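Local coordinates for Ras GTPase-activating-like protein IQGAP2 (PDB 5CJP) that is an IQGAP-family scaffold whose GAP-related domain probably binds GTP-loaded Rho-family GTPases such as Cdc42 without acting on them as a true GTPase activator, at residues T109-L114 against G247-D252; A115-E120 against D185-S190. All blocks are in the same frame, centred on the assembly; numbering follows the deposited sequence.

Contact 1: T109-L114 against G247-D252; sequences TLRQLL and GFDIID
Arg111 carries the polar part of the contact, reaching from helix 111-123 of the helical GAP-related domain to the loop between helices 222-243 and 261-278. Its guanidinium meets Asp249 in a salt bridge, NH2 to OD1 3.1 Å, but the oxygen sits 3.0 Å above the guanidinium plane and no N-H is aimed at it, so the pairing is one of charge alone. The carboxylate plane is turned 74° from the guanidinium. The directed bond is a weak one: Arg111 NE gives its hydrogen to Ile250 O at 3.3 Å, nearly straight at 166°, with the carbonyl oxygen at the edge of the guanidinium. One carboxylate over the face and one carbonyl at the edge would together restrict the rotation of the group. Closer to the backbone, Arg111 CB rests 3.6 Å from Ile250 CA.

Beneath this polar layer the two branch ends of Ile250 reach the start of helix 111-123 and the residue before it. Tyr237 and Met238 of helix 222-243 pack against Leu110, and Ile242 against Leu114, so the leucines lie between the loop and helix 222-243. The CG2 branch of Ile250, anti to its backbone N, faces Leu114 CB at 4.1 Å, and the CD1 tip lies against Leu110 CB at 3.7 Å.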
loop_
_atom_site.group_PDB
_atom_site.type_symbol
_atom_site.label_atom_id
_atom_site.label_comp_id
_atom_site.label_asym_id
_atom_site.label_seq_id
_atom_site.Cartn_x
_atom_site.Cartn_y
_atom_site.Cartn_z
ATOM N N THR E 109 15.963 18.612 -2.847
ATOM C CA THR E 109 17.287 19.200 -2.682
ATOM C C THR E 109 17.886 19.460 -4.059
ATOM O O THR E 109 18.264 20.590 -4.380
ATOM C CB THR E 109 18.235 18.283 -1.868
ATOM O OG1 THR E 109 19.538 18.887 -1.805
ATOM C CG2 THR E 109 18.325 16.887 -2.498
ATOM N N LEU E 110 17.971 18.416 -4.879
ATOM C CA LEU E 110 18.497 18.585 -6.219
ATOM C C LEU E 110 17.413 19.188 -7.101
ATOM O O LEU E 110 17.691 20.046 -7.937
ATOM C CB LEU E 110 18.975 17.246 -6.796
ATOM C CG LEU E 110 20.332 16.768 -6.271
ATOM C CD1 LEU E 110 20.734 15.494 -6.967
ATOM C CD2 LEU E 110 21.364 17.835 -6.509
ATOM N N ARG E 111 16.173 18.746 -6.905
ATOM C CA ARG E 111 15.080 19.283 -7.701
ATOM C C ARG E 111 14.804 20.700 -7.211
ATOM O O ARG E 111 14.387 21.566 -7.974
ATOM C CB ARG E 111 13.830 18.391 -7.603
ATOM C CG ARG E 111 12.773 18.826 -6.627
ATOM C CD ARG E 111 11.555 17.897 -6.698
ATOM N NE ARG E 111 11.040 17.745 -8.061
ATOM C CZ ARG E 111 9.833 17.264 -8.366
ATOM N NH1 ARG E 111 9.003 16.889 -7.408
ATOM N NH2 ARG E 111 9.449 17.147 -9.631
ATOM N N GLN E 112 15.073 20.944 -5.938
ATOM C CA GLN E 112 14.880 22.274 -5.384
ATOM C C GLN E 112 16.198 23.014 -5.544
ATOM O O GLN E 112 16.648 23.700 -4.632
ATOM C CB GLN E 112 14.528 22.185 -3.894
ATOM C CG GLN E 112 14.274 23.527 -3.227
ATOM C CD GLN E 112 14.699 23.554 -1.765
ATOM O OE1 GLN E 112 15.532 24.367 -1.364
ATOM N NE2 GLN E 112 14.118 22.672 -0.961
ATOM N N LEU E 113 16.822 22.875 -6.707
ATOM C CA LEU E 113 18.112 23.519 -6.940
ATOM C C LEU E 113 18.501 23.478 -8.419
ATOM O O LEU E 113 19.224 24.352 -8.905
ATOM C CB LEU E 113 19.179 22.817 -6.082
ATOM C CG LEU E 113 20.644 23.273 -6.097
ATOM C CD1 LEU E 113 21.369 22.686 -4.908
ATOM C CD2 LEU E 113 21.315 22.824 -7.368
ATOM N N LEU E 114 18.011 22.464 -9.131
ATOM C CA LEU E 114 18.314 22.311 -10.541
ATOM C C LEU E 114 17.085 22.446 -11.411
ATOM O O LEU E 114 17.190 22.824 -12.576
ATOM C CB LEU E 114 18.936 20.944 -10.808
ATOM C CG LEU E 114 20.320 20.607 -10.264
ATOM C CD1 LEU E 114 20.604 19.129 -10.561
ATOM C CD2 LEU E 114 21.372 21.515 -10.890
ATOM N N GLY E 247 14.772 11.048 -14.858
ATOM C CA GLY E 247 15.108 9.833 -14.137
ATOM C C GLY E 247 15.311 10.073 -12.653
ATOM O O GLY E 247 14.901 9.272 -11.823
ATOM N N PHE E 248 15.935 11.188 -12.305
ATOM C CA PHE E 248 16.172 11.488 -10.904
ATOM C C PHE E 248 15.149 12.435 -10.297
ATOM O O PHE E 248 15.452 13.160 -9.352
ATOM C CB PHE E 248 17.586 12.030 -10.724
ATOM C CG PHE E 248 18.638 11.013 -10.984
ATOM C CD1 PHE E 248 19.006 10.696 -12.291
ATOM C CD2 PHE E 248 19.204 10.288 -9.925
ATOM C CE1 PHE E 248 19.917 9.668 -12.544
ATOM C CE2 PHE E 248 20.120 9.257 -10.164
ATOM C CZ PHE E 248 20.477 8.942 -11.469
ATOM N N ASP E 249 13.938 12.411 -10.847
ATOM C CA ASP E 249 12.821 13.231 -10.377
ATOM C C ASP E 249 13.145 14.691 -10.055
ATOM O O ASP E 249 12.860 15.171 -8.957
ATOM C CB ASP E 249 12.189 12.581 -9.147
ATOM C CG ASP E 249 10.819 13.150 -8.820
ATOM O OD1 ASP E 249 10.514 14.280 -9.262
ATOM O OD2 ASP E 249 10.054 12.466 -8.107
ATOM N N ILE E 250 13.733 15.398 -11.013
ATOM C CA ILE E 250 14.055 16.808 -10.819
ATOM C C ILE E 250 12.869 17.579 -11.373
ATOM O O ILE E 250 12.526 18.661 -10.882
ATOM C CB ILE E 250 15.317 17.212 -11.599
ATOM C CG1 ILE E 250 16.498 16.383 -11.103
ATOM C CG2 ILE E 250 15.582 18.709 -11.457
ATOM C CD1 ILE E 250 16.744 16.536 -9.665
ATOM N N ILE E 251 12.246 17.004 -12.401
ATOM C CA ILE E 251 11.086 17.619 -13.034
ATOM C C ILE E 251 9.947 16.621 -13.128
ATOM O O ILE E 251 10.085 15.533 -13.687
ATOM C CB ILE E 251 11.389 18.151 -14.464
ATOM C CG1 ILE E 251 11.818 16.994 -15.373
ATOM C CG2 ILE E 251 12.437 19.264 -14.402
ATOM C CD1 ILE E 251 11.894 17.353 -16.835
ATOM N N ASP E 252 8.824 17.006 -12.546
ATOM C CA ASP E 252 7.628 16.186 -12.535
ATOM C C ASP E 252 7.291 15.795 -13.974
ATOM O O ASP E 252 7.210 16.649 -14.854
ATOM C CB ASP E 252 6.514 16.998 -11.860
ATOM C CG ASP E 252 5.135 16.514 -12.205
ATOM O OD1 ASP E 252 4.775 16.562 -13.398
ATOM O OD2 ASP E 252 4.405 16.107 -11.276
#

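Contact 2: A115-E120 against D185-S190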
loop_
_atom_site.group_PDB
_atom_site.type_symbol
_atom_site.label_atom_id
_atom_site.label_comp_id
_atom_site.label_asym_id
_atom_site.label_seq_id
_atom_site.Cartn_x
_atom_site.Cartn_y
_atom_site.Cartn_z
ATOM N N ALA E 115 15.925 22.137 -10.843
ATOM C CA ALA E 115 14.674 22.174 -11.584
ATOM C C ALA E 115 14.436 23.450 -12.384
ATOM O O ALA E 115 14.125 23.384 -13.572
ATOM C CB ALA E 115 13.499 21.913 -10.637
ATOM N N PRO E 116 14.572 24.627 -11.752
ATOM C CA PRO E 116 14.364 25.904 -12.442
ATOM C C PRO E 116 15.185 26.081 -13.727
ATOM O O PRO E 116 14.620 26.332 -14.793
ATOM C CB PRO E 116 14.730 26.927 -11.376
ATOM C CG PRO E 116 14.303 26.251 -10.120
ATOM C CD PRO E 116 14.821 24.854 -10.319
ATOM N N VAL E 117 16.508 25.949 -13.628
ATOM C CA VAL E 117 17.362 26.107 -14.801
ATOM C C VAL E 117 17.252 24.948 -15.770
ATOM O O VAL E 117 17.463 25.112 -16.971
ATOM C CB VAL E 117 18.856 26.264 -14.433
ATOM C CG1 VAL E 117 19.032 27.451 -13.513
ATOM C CG2 VAL E 117 19.394 24.975 -13.812
ATOM N N VAL E 118 16.938 23.765 -15.257
ATOM C CA VAL E 118 16.805 22.621 -16.140
ATOM C C VAL E 118 15.493 22.784 -16.885
ATOM O O VAL E 118 15.417 22.543 -18.086
ATOM C CB VAL E 118 16.809 21.281 -15.358
ATOM C CG1 VAL E 118 16.189 20.184 -16.199
ATOM C CG2 VAL E 118 18.245 20.889 -15.002
ATOM N N LYS E 119 14.462 23.206 -16.160
ATOM C CA LYS E 119 13.143 23.404 -16.746
ATOM C C LYS E 119 13.226 24.462 -17.850
ATOM O O LYS E 119 12.434 24.464 -18.794
ATOM C CB LYS E 119 12.152 23.834 -15.663
ATOM C CG LYS E 119 10.768 24.114 -16.189
ATOM C CD LYS E 119 9.848 24.659 -15.111
ATOM C CE LYS E 119 8.558 25.207 -15.720
ATOM N NZ LYS E 119 7.928 24.207 -16.640
ATOM N N GLU E 120 14.203 25.357 -17.725
ATOM C CA GLU E 120 14.410 26.407 -18.712
ATOM C C GLU E 120 15.040 25.857 -19.989
ATOM O O GLU E 120 14.696 26.284 -21.089
ATOM C CB GLU E 120 15.323 27.493 -18.151
ATOM C CG GLU E 120 14.626 28.529 -17.317
ATOM C CD GLU E 120 15.569 29.631 -16.882
ATOM O OE1 GLU E 120 15.094 30.614 -16.274
ATOM O OE2 GLU E 120 16.788 29.512 -17.148
ATOM N N ASP E 185 26.221 28.493 -17.661
ATOM C CA ASP E 185 26.470 29.473 -16.609
ATOM C C ASP E 185 25.262 29.555 -15.682
ATOM O O ASP E 185 25.412 29.739 -14.471
ATOM C CB ASP E 185 26.789 30.856 -17.198
ATOM C CG ASP E 185 27.649 31.709 -16.260
ATOM O OD1 ASP E 185 27.445 32.938 -16.214
ATOM O OD2 ASP E 185 28.544 31.154 -15.575
ATOM N N LYS E 186 24.061 29.416 -16.244
ATOM C CA LYS E 186 22.858 29.438 -15.425
ATOM C C LYS E 186 22.900 28.250 -14.459
ATOM O O LYS E 186 22.697 28.418 -13.261
ATOM C CB LYS E 186 21.604 29.373 -16.298
ATOM C CG LYS E 186 21.325 30.668 -17.053
ATOM C CD LYS E 186 19.933 30.713 -17.648
ATOM C CE LYS E 186 19.657 32.105 -18.215
ATOM N NZ LYS E 186 18.289 32.261 -18.804
ATOM N N VAL E 187 23.185 27.055 -14.968
ATOM C CA VAL E 187 23.267 25.874 -14.120
ATOM C C VAL E 187 24.335 26.049 -13.049
ATOM O O VAL E 187 24.085 25.861 -11.865
ATOM C CB VAL E 187 23.628 24.620 -14.924
ATOM C CG1 VAL E 187 23.909 23.479 -13.980
ATOM C CG2 VAL E 187 22.495 24.261 -15.877
ATOM N N LEU E 188 25.531 26.409 -13.489
ATOM C CA LEU E 188 26.656 26.614 -12.608
ATOM C C LEU E 188 26.364 27.564 -11.463
ATOM O O LEU E 188 26.703 27.284 -10.318
ATOM C CB LEU E 188 27.843 27.139 -13.404
ATOM C CG LEU E 188 29.030 27.595 -12.565
ATOM C CD1 LEU E 188 29.575 26.387 -11.803
ATOM C CD2 LEU E 188 30.099 28.226 -13.451
ATOM N N ASN E 189 25.748 28.697 -11.755
ATOM C CA ASN E 189 25.462 29.657 -10.697
ATOM C C ASN E 189 24.470 29.126 -9.658
ATOM O O ASN E 189 24.602 29.426 -8.469
ATOM C CB ASN E 189 24.976 30.985 -11.302
ATOM C CG ASN E 189 26.115 31.786 -11.961
ATOM O OD1 ASN E 189 25.877 32.587 -12.864
ATOM N ND2 ASN E 189 27.347 31.582 -11.497
ATOM N N SER E 190 23.493 28.332 -10.094
ATOM C CA SER E 190 22.523 27.762 -9.166
ATOM C C SER E 190 23.284 26.893 -8.174
ATOM O O SER E 190 23.104 26.999 -6.956
ATOM C CB SER E 190 21.518 26.885 -9.905
ATOM O OG SER E 190 20.936 27.580 -10.988
#
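Val117 pushes both of its methyls into the side of helix 167-193. CG1, anti to the carbonyl carbon of its own residue (chi1 -58°), reaches Ser190 OG at 3.2 Å and Lys186 O at 3.8 Å, while CG2 meets Val187 CG2 at 3.8 Å, the two valine side chains crossing at about a right angle. The polar atoms under CG1 are engaged within their own helix: Ser190 OG donates back to Lys186 O at 3.0 Å, tilted 31° from the carbonyl plane, and Ser190 N reaches the same oxygen from the opposite face. An alanine at Ser190 would probably leave Val117 CG1 with a gap beside it and Lys186 O with only the backbone donor of that residue.

On the exposed side the extended chains of Glu120 and Lys186 also meet at about a right angle. Glu120 OE2 forms a salt bridge with Lys186 NZ at 3.5 Å and lies against the aliphatic CD as well. On the buried side, Val187 also packs on Val270 and Leu274 of helix 261-278. The helix carrying Val117 is kinked at its proline, where the N atoms of Pro116 and Val117 lack bonds to the preceding turn. With local axes 9.4 Å apart and their N-to-C directions 171° apart, the two segments form an antiparallel helix pair of the all-helical Ras-GAP fold.

Overall arrangement
Contacts 1 and 2 both use helix 111-123, through successive parts of the chain, their centres about 11 Å apart, and contact 2 is nested within the chain loop that contact 1 closes. They touch directly: Ala115 CB packs 3.4 Å from Ile250 O, and Leu113 O lies 3.6 Å from Ser190 CB. The helix is thus held between the loop 247-252 and helix 167-193. Contact 1 is the more central, its centre about 12 Å from that of the chain, against about 19 Å for contact 2. Gln112 is hydrogen-bonded to another protein chain, probably a bound GTPase, whereas the GTP pocket residues Asn57, Arg59, Glu60 and Tyr326 belong to neither contact.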